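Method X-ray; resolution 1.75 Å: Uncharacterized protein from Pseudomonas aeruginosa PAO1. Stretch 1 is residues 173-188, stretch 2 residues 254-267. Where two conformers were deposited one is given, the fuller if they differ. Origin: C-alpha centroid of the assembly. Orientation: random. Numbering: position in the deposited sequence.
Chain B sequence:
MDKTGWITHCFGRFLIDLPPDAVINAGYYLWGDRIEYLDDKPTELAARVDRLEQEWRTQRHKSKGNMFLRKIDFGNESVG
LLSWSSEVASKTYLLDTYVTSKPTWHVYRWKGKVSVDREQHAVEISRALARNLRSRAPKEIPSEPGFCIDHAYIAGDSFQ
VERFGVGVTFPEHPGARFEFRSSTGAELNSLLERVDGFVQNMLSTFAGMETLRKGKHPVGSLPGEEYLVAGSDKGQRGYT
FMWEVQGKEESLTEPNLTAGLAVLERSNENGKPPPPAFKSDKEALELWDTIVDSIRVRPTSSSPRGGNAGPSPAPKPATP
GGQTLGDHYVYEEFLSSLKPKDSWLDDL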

ATOM      1  N   HIS B 173      13.444 -16.048 -21.454  1.00 26.32           N
ATOM      2  CA  HIS B 173      13.013 -14.664 -21.637  1.00 28.57           C
ATOM      3  C   HIS B 173      13.135 -13.843 -20.362  1.00 26.63           C
ATOM      4  O   HIS B 173      12.129 -13.510 -19.729  1.00 28.36           O
ATOM      5  CB  HIS B 173      11.576 -14.631 -22.152  1.00 28.26           C
ATOM      6  CG  HIS B 173      11.367 -15.441 -23.392  1.00 31.19           C
ATOM      7  ND1 HIS B 173      12.013 -15.162 -24.577  1.00 28.07           N
ATOM      8  CD2 HIS B 173      10.590 -16.524 -23.630  1.00 26.29           C
ATOM      9  CE1 HIS B 173      11.633 -16.034 -25.496  1.00 28.70           C
ATOM     10  NE2 HIS B 173      10.775 -16.872 -24.945  1.00 27.86           N
ATOM     11  N   PRO B 174      14.373 -13.499 -19.987  1.00 26.94           N
ATOM     12  CA  PRO B 174      14.639 -12.729 -18.771  1.00 26.55           C
ATOM     13  C   PRO B 174      13.889 -11.408 -18.795  1.00 29.24           C
ATOM     14  O   PRO B 174      13.932 -10.688 -19.786  1.00 30.94           O
ATOM     15  CB  PRO B 174      16.151 -12.473 -18.839  1.00 29.55           C
ATOM     16  CG  PRO B 174      16.501 -12.633 -20.290  1.00 29.50           C
ATOM     17  CD  PRO B 174      15.595 -13.720 -20.776  1.00 29.86           C
ATOM     18  N   GLY B 175      13.207 -11.091 -17.704  1.00 24.65           N
ATOM     19  CA  GLY B 175      12.462  -9.853 -17.629  1.00 24.92           C
ATOM     20  C   GLY B 175      10.990 -10.008 -17.960  1.00 23.53           C
ATOM     21  O   GLY B 175      10.206  -9.110 -17.683  1.00 22.49           O
ATOM     22  N   ALA B 176      10.611 -11.134 -18.555  1.00 27.41           N
ATOM     23  CA  ALA B 176       9.206 -11.365 -18.893  1.00 21.88           C
ATOM     24  C   ALA B 176       8.428 -11.993 -17.743  1.00 17.00           C
ATOM     25  O   ALA B 176       8.939 -12.850 -17.021  1.00 20.53           O
ATOM     26  CB  ALA B 176       9.088 -12.238 -20.136  1.00 19.08           C
ATOM     27  N   ARG B 177       7.176 -11.582 -17.579  1.00 19.12           N
ATOM     28  CA  ARG B 177       6.284 -12.284 -16.668  1.00 15.95           C
ATOM     29  C   ARG B 177       4.908 -12.390 -17.295  1.00 13.62           C
ATOM     30  O   ARG B 177       4.393 -11.417 -17.849  1.00 15.57           O
ATOM     31  CB  ARG B 177       6.196 -11.575 -15.307  1.00 19.69           C
ATOM     32  CG  ARG B 177       5.535 -12.430 -14.218  1.00 22.34           C
ATOM     33  CD  ARG B 177       5.204 -11.626 -12.939  1.00 20.63           C
ATOM     34  NE  ARG B 177       6.366 -10.895 -12.426  1.00 18.93           N
ATOM     35  CZ  ARG B 177       7.378 -11.458 -11.777  1.00 21.65           C
ATOM     36  NH1 ARG B 177       7.372 -12.764 -11.550  1.00 17.47           N
ATOM     37  NH2 ARG B 177       8.398 -10.712 -11.359  1.00 23.12           N
ATOM     38  N   PHE B 178       4.338 -13.581 -17.240  1.00 16.10           N
ATOM     39  CA  PHE B 178       2.966 -13.800 -17.677  1.00 15.19           C
ATOM     40  C   PHE B 178       2.094 -14.004 -16.451  1.00 17.03           C
ATOM     41  O   PHE B 178       2.514 -14.640 -15.492  1.00 16.28           O
ATOM     42  CB  PHE B 178       2.897 -15.017 -18.618  1.00 16.44           C
ATOM     43  CG  PHE B 178       1.492 -15.437 -18.973  1.00 17.62           C
ATOM     44  CD1 PHE B 178       0.815 -14.839 -20.023  1.00 15.76           C
ATOM     45  CD2 PHE B 178       0.851 -16.436 -18.256  1.00 19.75           C
ATOM     46  CE1 PHE B 178      -0.496 -15.225 -20.343  1.00 16.68           C
ATOM     47  CE2 PHE B 178      -0.446 -16.821 -18.561  1.00 16.32           C
ATOM     48  CZ  PHE B 178      -1.123 -16.211 -19.601  1.00 18.52           C
ATOM     49  N   GLU B 179       0.884 -13.463 -16.471  1.00 15.62           N
ATOM     50  CA  GLU B 179      -0.074 -13.760 -15.411  1.00 14.54           C
ATOM     51  C   GLU B 179      -1.467 -14.086 -15.944  1.00 13.35           C
ATOM     52  O   GLU B 179      -1.908 -13.535 -16.958  1.00 15.03           O
ATOM     53  CB  GLU B 179      -0.140 -12.653 -14.355  1.00 19.84           C
ATOM     54  CG  GLU B 179      -0.336 -11.264 -14.894  1.00 16.06           C
ATOM     55  CD  GLU B 179      -1.062 -10.366 -13.891  1.00 18.50           C
ATOM     56  OE1 GLU B 179      -0.423  -9.872 -12.924  1.00 18.28           O
ATOM     57  OE2 GLU B 179      -2.279 -10.173 -14.070  1.00 16.78           O
ATOM     58  N   PHE B 180      -2.147 -14.976 -15.223  1.00 14.14           N
ATOM     59  CA  PHE B 180      -3.447 -15.526 -15.597  1.00 14.09           C
ATOM     60  C   PHE B 180      -4.320 -15.484 -14.345  1.00 11.99           C
ATOM     61  O   PHE B 180      -3.946 -16.022 -13.306  1.00 13.37           O
ATOM     62  CB  PHE B 180      -3.231 -16.976 -16.083  1.00 14.85           C
ATOM     63  CG  PHE B 180      -4.486 -17.699 -16.517  1.00 18.02           C
ATOM     64  CD1 PHE B 180      -5.490 -17.046 -17.209  1.00 14.96           C
ATOM     65  CD2 PHE B 180      -4.632 -19.059 -16.266  1.00 14.72           C
ATOM     66  CE1 PHE B 180      -6.630 -17.734 -17.626  1.00 21.06           C
ATOM     67  CE2 PHE B 180      -5.765 -19.748 -16.676  1.00 20.11           C
ATOM     68  CZ  PHE B 180      -6.767 -19.085 -17.356  1.00 19.00           C
ATOM     69  N   ARG B 181      -5.465 -14.813 -14.428  1.00 16.35           N
ATOM     70  CA  ARG B 181      -6.344 -14.674 -13.266  1.00 14.60           C
ATOM     71  C   ARG B 181      -7.787 -14.926 -13.661  1.00 12.90           C
ATOM     72  O   ARG B 181      -8.185 -14.600 -14.782  1.00 15.72           O
ATOM     73  CB  ARG B 181      -6.265 -13.240 -12.705  1.00 13.72           C
ATOM     74  CG  ARG B 181      -4.882 -12.804 -12.272  1.00 13.63           C
ATOM     75  CD  ARG B 181      -4.848 -11.407 -11.658  1.00 14.66           C
ATOM     76  NE  ARG B 181      -3.445 -11.075 -11.444  1.00 18.61           N
ATOM     77  CZ  ARG B 181      -2.733 -11.511 -10.412  1.00 20.27           C
ATOM     78  NH1 ARG B 181      -3.316 -12.239  -9.467  1.00 17.41           N
ATOM     79  NH2 ARG B 181      -1.442 -11.211 -10.322  1.00 19.45           N
ATOM     80  N   SER B 182      -8.575 -15.467 -12.733  1.00 14.49           N
ATOM     81  CA  SER B 182     -10.028 -15.513 -12.894  1.00 13.31           C
ATOM     82  C   SER B 182     -10.665 -15.077 -11.588  1.00 14.26           C
ATOM     83  O   SER B 182     -10.137 -15.352 -10.498  1.00 14.39           O
ATOM     84  CB  SER B 182     -10.529 -16.920 -13.293  1.00 17.09           C
ATOM     85  OG  SER B 182     -10.779 -17.730 -12.155  1.00 19.54           O
ATOM     86  N   SER B 183     -11.800 -14.401 -11.697  1.00 13.25           N
ATOM     87  CA  SER B 183     -12.493 -13.897 -10.534  1.00 17.87           C
ATOM     88  C   SER B 183     -13.985 -13.897 -10.841  1.00 16.80           C
ATOM     89  O   SER B 183     -14.404 -13.380 -11.875  1.00 15.65           O
ATOM     90  CB  SER B 183     -12.012 -12.468 -10.251  1.00 19.72           C
ATOM     91  OG  SER B 183     -12.764 -11.893  -9.196  1.00 23.16           O
ATOM     92  N   THR B 184     -14.791 -14.478  -9.960  1.00 18.05           N
ATOM     93  CA  THR B 184     -16.236 -14.489 -10.180  1.00 18.21           C
ATOM     94  C   THR B 184     -16.765 -13.053 -10.204  1.00 16.87           C
ATOM     95  O   THR B 184     -16.243 -12.180  -9.510  1.00 19.25           O
ATOM     96  CB  THR B 184     -17.004 -15.299  -9.093  1.00 18.10           C
ATOM     97  OG1 THR B 184     -16.512 -14.960  -7.792  1.00 18.40           O
ATOM     98  CG2 THR B 184     -16.868 -16.818  -9.312  1.00 19.41           C
ATOM     99  N   GLY B 185     -17.801 -12.820 -11.003  1.00 22.74           N
ATOM    100  CA  GLY B 185     -18.398 -11.503 -11.122  1.00 22.20           C
ATOM    101  C   GLY B 185     -17.892 -10.730 -12.324  1.00 22.59           C
ATOM    102  O   GLY B 185     -16.707 -10.787 -12.677  1.00 19.15           O
ATOM    103  N   ALA B 186     -18.793  -9.991 -12.964  1.00 21.18           N
ATOM    104  CA  ALA B 186     -18.411  -9.195 -14.119  1.00 19.73           C
ATOM    105  C   ALA B 186     -17.575  -8.011 -13.669  1.00 20.26           C
ATOM    106  O   ALA B 186     -17.908  -7.349 -12.691  1.00 22.48           O
ATOM    107  CB  ALA B 186     -19.643  -8.711 -14.869  1.00 19.75           C
ATOM    108  N   GLU B 187     -16.477  -7.748 -14.367  1.00 20.41           N
ATOM    109  CA  GLU B 187     -15.746  -6.519 -14.101  1.00 20.01           C
ATOM    110  C   GLU B 187     -16.654  -5.336 -14.451  1.00 23.13           C
ATOM    111  O   GLU B 187     -17.546  -5.446 -15.302  1.00 21.14           O
ATOM    112  CB  GLU B 187     -14.448  -6.479 -14.909  1.00 22.08           C
ATOM    113  CG  GLU B 187     -13.528  -5.324 -14.567  1.00 22.72           C
ATOM    114  CD  GLU B 187     -13.251  -5.204 -13.079  1.00 22.63           C
ATOM    115  OE1 GLU B 187     -14.032  -4.512 -12.392  1.00 23.58           O
ATOM    116  OE2 GLU B 187     -12.257  -5.791 -12.602  1.00 19.40           O
ATOM    117  N   LEU B 188     -16.423  -4.209 -13.786  1.00 25.29           N
ATOM    118  CA  LEU B 188     -17.309  -3.050 -13.883  1.00 23.61           C
ATOM    119  C   LEU B 188     -17.188  -2.280 -15.197  1.00 24.86           C
ATOM    120  O   LEU B 188     -18.092  -1.531 -15.576  1.00 26.30           O
ATOM    121  CB  LEU B 188     -17.053  -2.108 -12.700  1.00 24.48           C
ATOM    122  CG  LEU B 188     -17.653  -2.523 -11.356  1.00 26.88           C
ATOM    123  CD1 LEU B 188     -17.188  -3.908 -10.932  1.00 34.21           C
ATOM    124  CD2 LEU B 188     -17.306  -1.497 -10.287  1.00 30.10           C
TER
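Stretch 2 254-267: EPNLTAGLAVLERS

Stretch 2 lies beside stretch 1 as the neighbouring strand of an antiparallel sheet. Its extended segment, Asn-256 to Val-263, runs at 170° to the strand that ends at Ser-183, and the two axes approach to 4.7 Å. The register is simple: the residue numbers of each facing pair add up to 439, from Ser-183 with Asn-256 to Arg-177 with Ala-262, without a bulge.

Glu-254 stays exposed and makes no contact. Pro-255 (phi -78°, psi 178°) leads into the strand, its CB 3.3 Å from Ser-183 O and its CG 4.1 Å from Ser-182 CB. Asn-256, which loses more surface to stretch 1 than any other residue of stretch 2, opens the ladder: its N donates to Ser-183 O at 2.9 Å, a bent bond at 133°, and its O accepts from Ser-183 N at 3.0 Å. Its side chain (chi1 t) reaches the loop beyond the strand. Asn-256 CB lies 3.5 Å from Gly-185 O, Asn-256 ND2 is 3.4 Å from Glu-187 CB, and water 4 bridges the two side chains by donating to Asn-256 OD1 at 2.6 Å and Glu-187 OE2 at 3.0 Å.

Leu-257 faces Ser-182 in a non-hydrogen-bonded pair with CA atoms 4.5 Å apart. Its CD1 packs 3.4 Å from Ser-182 CB, and its CG sits 3.8 Å from Phe-180 CE1, a diagonal contact on the same face. Thr-258 turns to the other face and pairs with Arg-181: Thr-258 N to Arg-181 O is 2.9 Å, and Arg-181 N to Thr-258 O is 3.0 Å. Thr-258 OG1 lies 3.4 Å from Arg-181 CB and 2.7 Å from water 3, which donates to Glu-179 OE2 at 2.7 Å. The same carboxylate is salt-bridged to the arginine, with Arg-181 NE 3.0 Å from Glu-179 OE2, so a polar network links Thr-258, Glu-179 and Arg-181 on this face.

Ala-259 is small opposite Phe-180, and its CB meets Phe-178 CE1 at 4.0 Å. Gly-260 follows, with N to Glu-179 O at 2.9 Å and O to Glu-179 N at 2.8 Å. Its phi and psi are ordinary for a strand, and an ideal CB would stand 3.9 Å from Glu-179 CG, so neither backbone nor this contact demands glycine. Leu-261 restores the apolar face, its CD1 3.8 Å from Phe-178 CB.

Ala-262 closes the regular ladder through two 2.9 Å bonds, its N to Arg-177 O and its O from Arg-177 N. Val-263 then sets CG2 4.0 Å from Ala-176 CB. Past it solvent joins the two stretches: water 1 donates to Leu-264 O at 2.7 Å and Gly-175 O at 2.8 Å. Glu-265 stands clear, but Arg-266 folds back over the turn, its CD 3.3 Å from Gly-175 CA. Here glycine is required: its phi of 97° would jam a CB against the preceding carbonyl, and that CB would also fall 2.2 Å from Arg-266 NE. Ser-267 makes no contact.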

ATOM      1  N   GLU B 254     -17.919 -18.593 -16.590  1.00 21.06           N
ATOM      2  CA  GLU B 254     -17.771 -17.365 -17.341  1.00 23.04           C
ATOM      3  C   GLU B 254     -17.401 -16.234 -16.397  1.00 26.01           C
ATOM      4  O   GLU B 254     -18.043 -15.188 -16.405  1.00 21.89           O
ATOM      5  CB  GLU B 254     -19.075 -17.028 -18.060  1.00 29.37           C
ATOM      6  CG  GLU B 254     -19.740 -18.232 -18.701  1.00 34.92           C
ATOM      7  CD  GLU B 254     -21.189 -17.967 -19.054  1.00 41.33           C
ATOM      8  OE1 GLU B 254     -22.068 -18.236 -18.201  1.00 41.59           O
ATOM      9  OE2 GLU B 254     -21.441 -17.486 -20.178  1.00 35.39           O
ATOM     10  N   PRO B 255     -16.364 -16.443 -15.569  1.00 20.62           N
ATOM     11  CA  PRO B 255     -15.981 -15.372 -14.650  1.00 18.95           C
ATOM     12  C   PRO B 255     -15.186 -14.318 -15.400  1.00 19.13           C
ATOM     13  O   PRO B 255     -14.934 -14.468 -16.592  1.00 18.30           O
ATOM     14  CB  PRO B 255     -15.071 -16.093 -13.651  1.00 16.60           C
ATOM     15  CG  PRO B 255     -14.404 -17.135 -14.472  1.00 20.44           C
ATOM     16  CD  PRO B 255     -15.457 -17.602 -15.474  1.00 20.16           C
ATOM     17  N   ASN B 256     -14.801 -13.249 -14.719  1.00 19.22           N
ATOM     18  CA  ASN B 256     -13.847 -12.340 -15.312  1.00 16.73           C
ATOM     19  C   ASN B 256     -12.533 -13.107 -15.487  1.00 16.69           C
ATOM     20  O   ASN B 256     -12.130 -13.841 -14.589  1.00 18.80           O
ATOM     21  CB  ASN B 256     -13.642 -11.135 -14.411  1.00 17.38           C
ATOM     22  CG  ASN B 256     -12.574 -10.214 -14.927  1.00 21.32           C
ATOM     23  OD1 ASN B 256     -11.424 -10.288 -14.495  1.00 27.61           O
ATOM     24  ND2 ASN B 256     -12.936  -9.345 -15.868  1.00 19.19           N
ATOM     25  N   LEU B 257     -11.899 -12.965 -16.651  1.00 15.76           N
ATOM     26  CA  LEU B 257     -10.649 -13.665 -16.934  0.59 16.23           C
ATOM     27  C   LEU B 257      -9.634 -12.684 -17.494  1.00 15.16           C
ATOM     28  O   LEU B 257      -9.938 -11.918 -18.390  1.00 15.61           O
ATOM     29  CB  LEU B 257     -10.882 -14.778 -17.962  0.59 18.89           C
ATOM     30  CG  LEU B 257      -9.999 -16.027 -17.931  0.59 19.43           C
ATOM     31  CD1 LEU B 257     -10.316 -16.852 -16.705  0.59 13.58           C
ATOM     32  CD2 LEU B 257     -10.220 -16.857 -19.188  0.59 18.93           C
ATOM     33  N   THR B 258      -8.418 -12.709 -16.966  1.00 14.84           N
ATOM     34  CA  THR B 258      -7.391 -11.870 -17.551  1.00 16.02           C
ATOM     35  C   THR B 258      -6.141 -12.694 -17.843  1.00 12.71           C
ATOM     36  O   THR B 258      -5.849 -13.679 -17.159  1.00 14.30           O
ATOM     37  CB  THR B 258      -7.003 -10.661 -16.645  1.00 15.33           C
ATOM     38  OG1 THR B 258      -6.503 -11.139 -15.389  1.00 16.22           O
ATOM     39  CG2 THR B 258      -8.211  -9.739 -16.407  1.00 17.17           C
ATOM     40  N   ALA B 259      -5.439 -12.280 -18.883  1.00 14.68           N
ATOM     41  CA  ALA B 259      -4.116 -12.796 -19.200  1.00 15.56           C
ATOM     42  C   ALA B 259      -3.265 -11.591 -19.549  1.00 14.03           C
ATOM     43  O   ALA B 259      -3.716 -10.676 -20.243  1.00 14.50           O
ATOM     44  CB  ALA B 259      -4.188 -13.780 -20.384  1.00 14.83           C
ATOM     45  N   GLY B 260      -2.030 -11.570 -19.058  1.00 15.85           N
ATOM     46  CA  GLY B 260      -1.165 -10.429 -19.305  1.00 15.46           C
ATOM     47  C   GLY B 260       0.271 -10.878 -19.419  1.00 14.59           C
ATOM     48  O   GLY B 260       0.675 -11.834 -18.772  1.00 16.79           O
ATOM     49  N   LEU B 261       1.028 -10.196 -20.265  1.00 15.61           N
ATOM     50  CA  LEU B 261       2.450 -10.461 -20.385  1.00 14.60           C
ATOM     51  C   LEU B 261       3.169  -9.132 -20.373  1.00 16.61           C
ATOM     52  O   LEU B 261       2.874  -8.250 -21.176  1.00 17.74           O
ATOM     53  CB  LEU B 261       2.745 -11.216 -21.684  1.00 17.74           C
ATOM     54  CG  LEU B 261       4.213 -11.565 -21.936  1.00 19.19           C
ATOM     55  CD1 LEU B 261       4.625 -12.681 -21.019  1.00 23.54           C
ATOM     56  CD2 LEU B 261       4.403 -11.990 -23.400  1.00 30.63           C
ATOM     57  N   ALA B 262       4.105  -8.976 -19.446  1.00 17.11           N
ATOM     58  CA  ALA B 262       4.831  -7.719 -19.336  1.00 16.70           C
ATOM     59  C   ALA B 262       6.340  -7.937 -19.361  1.00 16.06           C
ATOM     60  O   ALA B 262       6.843  -8.952 -18.870  1.00 19.47           O
ATOM     61  CB  ALA B 262       4.458  -7.015 -18.073  1.00 15.85           C
ATOM     62  N   VAL B 263       7.041  -6.968 -19.935  1.00 17.99           N
ATOM     63  CA  VAL B 263       8.473  -6.791 -19.697  1.00 16.09           C
ATOM     64  C   VAL B 263       8.679  -5.368 -19.215  1.00 20.09           C
ATOM     65  O   VAL B 263       8.599  -4.426 -19.999  1.00 21.03           O
ATOM     66  CB  VAL B 263       9.324  -7.026 -20.962  1.00 17.68           C
ATOM     67  CG1 VAL B 263      10.808  -6.783 -20.646  1.00 19.95           C
ATOM     68  CG2 VAL B 263       9.139  -8.436 -21.469  1.00 18.33           C
ATOM     69  N   LEU B 264       8.910  -5.221 -17.912  1.00 22.14           N
ATOM     70  CA  LEU B 264       9.148  -3.919 -17.304  1.00 22.94           C
ATOM     71  C   LEU B 264      10.626  -3.553 -17.409  1.00 22.94           C
ATOM     72  O   LEU B 264      11.450  -4.360 -17.835  1.00 29.67           O
ATOM     73  CB  LEU B 264       8.717  -3.931 -15.833  1.00 22.08           C
ATOM     74  CG  LEU B 264       7.291  -4.438 -15.608  1.00 20.13           C
ATOM     75  CD1 LEU B 264       6.964  -4.523 -14.115  1.00 21.94           C
ATOM     76  CD2 LEU B 264       6.290  -3.566 -16.350  1.00 21.53           C
ATOM     77  N   GLU B 265      10.946  -2.322 -17.044  1.00 28.14           N
ATOM     78  CA  GLU B 265      12.327  -1.864 -17.089  1.00 28.40           C
ATOM     79  C   GLU B 265      13.226  -2.761 -16.245  1.00 33.74           C
ATOM     80  O   GLU B 265      12.884  -3.108 -15.121  1.00 34.04           O
ATOM     81  CB  GLU B 265      12.415  -0.417 -16.601  1.00 32.14           C
ATOM     82  CG  GLU B 265      13.817   0.170 -16.663  1.00 35.21           C
ATOM     83  CD  GLU B 265      13.846   1.676 -16.433  1.00 31.76           C
ATOM     84  OE1 GLU B 265      12.800   2.266 -16.093  1.00 38.10           O
ATOM     85  OE2 GLU B 265      14.929   2.273 -16.593  1.00 42.66           O
ATOM     86  N   ARG B 266      14.363  -3.152 -16.810  1.00 38.57           N
ATOM     87  CA  ARG B 266      15.394  -3.871 -16.071  1.00 35.40           C
ATOM     88  C   ARG B 266      16.700  -3.124 -16.240  1.00 52.96           C
ATOM     89  O   ARG B 266      16.788  -2.172 -17.015  1.00 40.91           O
ATOM     90  CB  ARG B 266      15.560  -5.288 -16.593  1.00 44.78           C
ATOM     91  CG  ARG B 266      14.615  -6.278 -15.973  1.00 42.79           C
ATOM     92  CD  ARG B 266      14.581  -7.523 -16.805  1.00 46.07           C
ATOM     93  NE  ARG B 266      14.505  -7.186 -18.221  1.00 39.81           N
ATOM     94  CZ  ARG B 266      15.344  -7.648 -19.137  1.00 35.46           C
ATOM     95  NH1 ARG B 266      16.318  -8.476 -18.786  1.00 43.29           N
ATOM     96  NH2 ARG B 266      15.206  -7.285 -20.405  1.00 45.12           N
ATOM     97  N   SER B 267      17.732  -3.539 -15.523  1.00 51.23           N
ATOM     98  CA  SER B 267      18.932  -2.733 -15.561  1.00 48.81           C
ATOM     99  C   SER B 267      20.059  -3.293 -16.396  1.00 58.43           C
ATOM    100  O   SER B 267      20.128  -4.487 -16.691  1.00 55.73           O
ATOM    101  CB  SER B 267      19.438  -2.417 -14.167  1.00 48.03           C
ATOM    102  OG  SER B 267      20.528  -1.509 -14.244  1.00 53.08           O
TER
HETATM  103  O   HOH W   1      11.431  -6.770 -16.692  1.00 29.88           O
HETATM  104  O   HOH W   2       7.963  -7.684 -16.123  1.00 31.30           O
HETATM  105  O   HOH W   3      -3.865 -11.572 -15.760  1.00 16.52           O
HETATM  106  O   HOH W   4     -10.511  -7.889 -13.876  1.00 33.08           O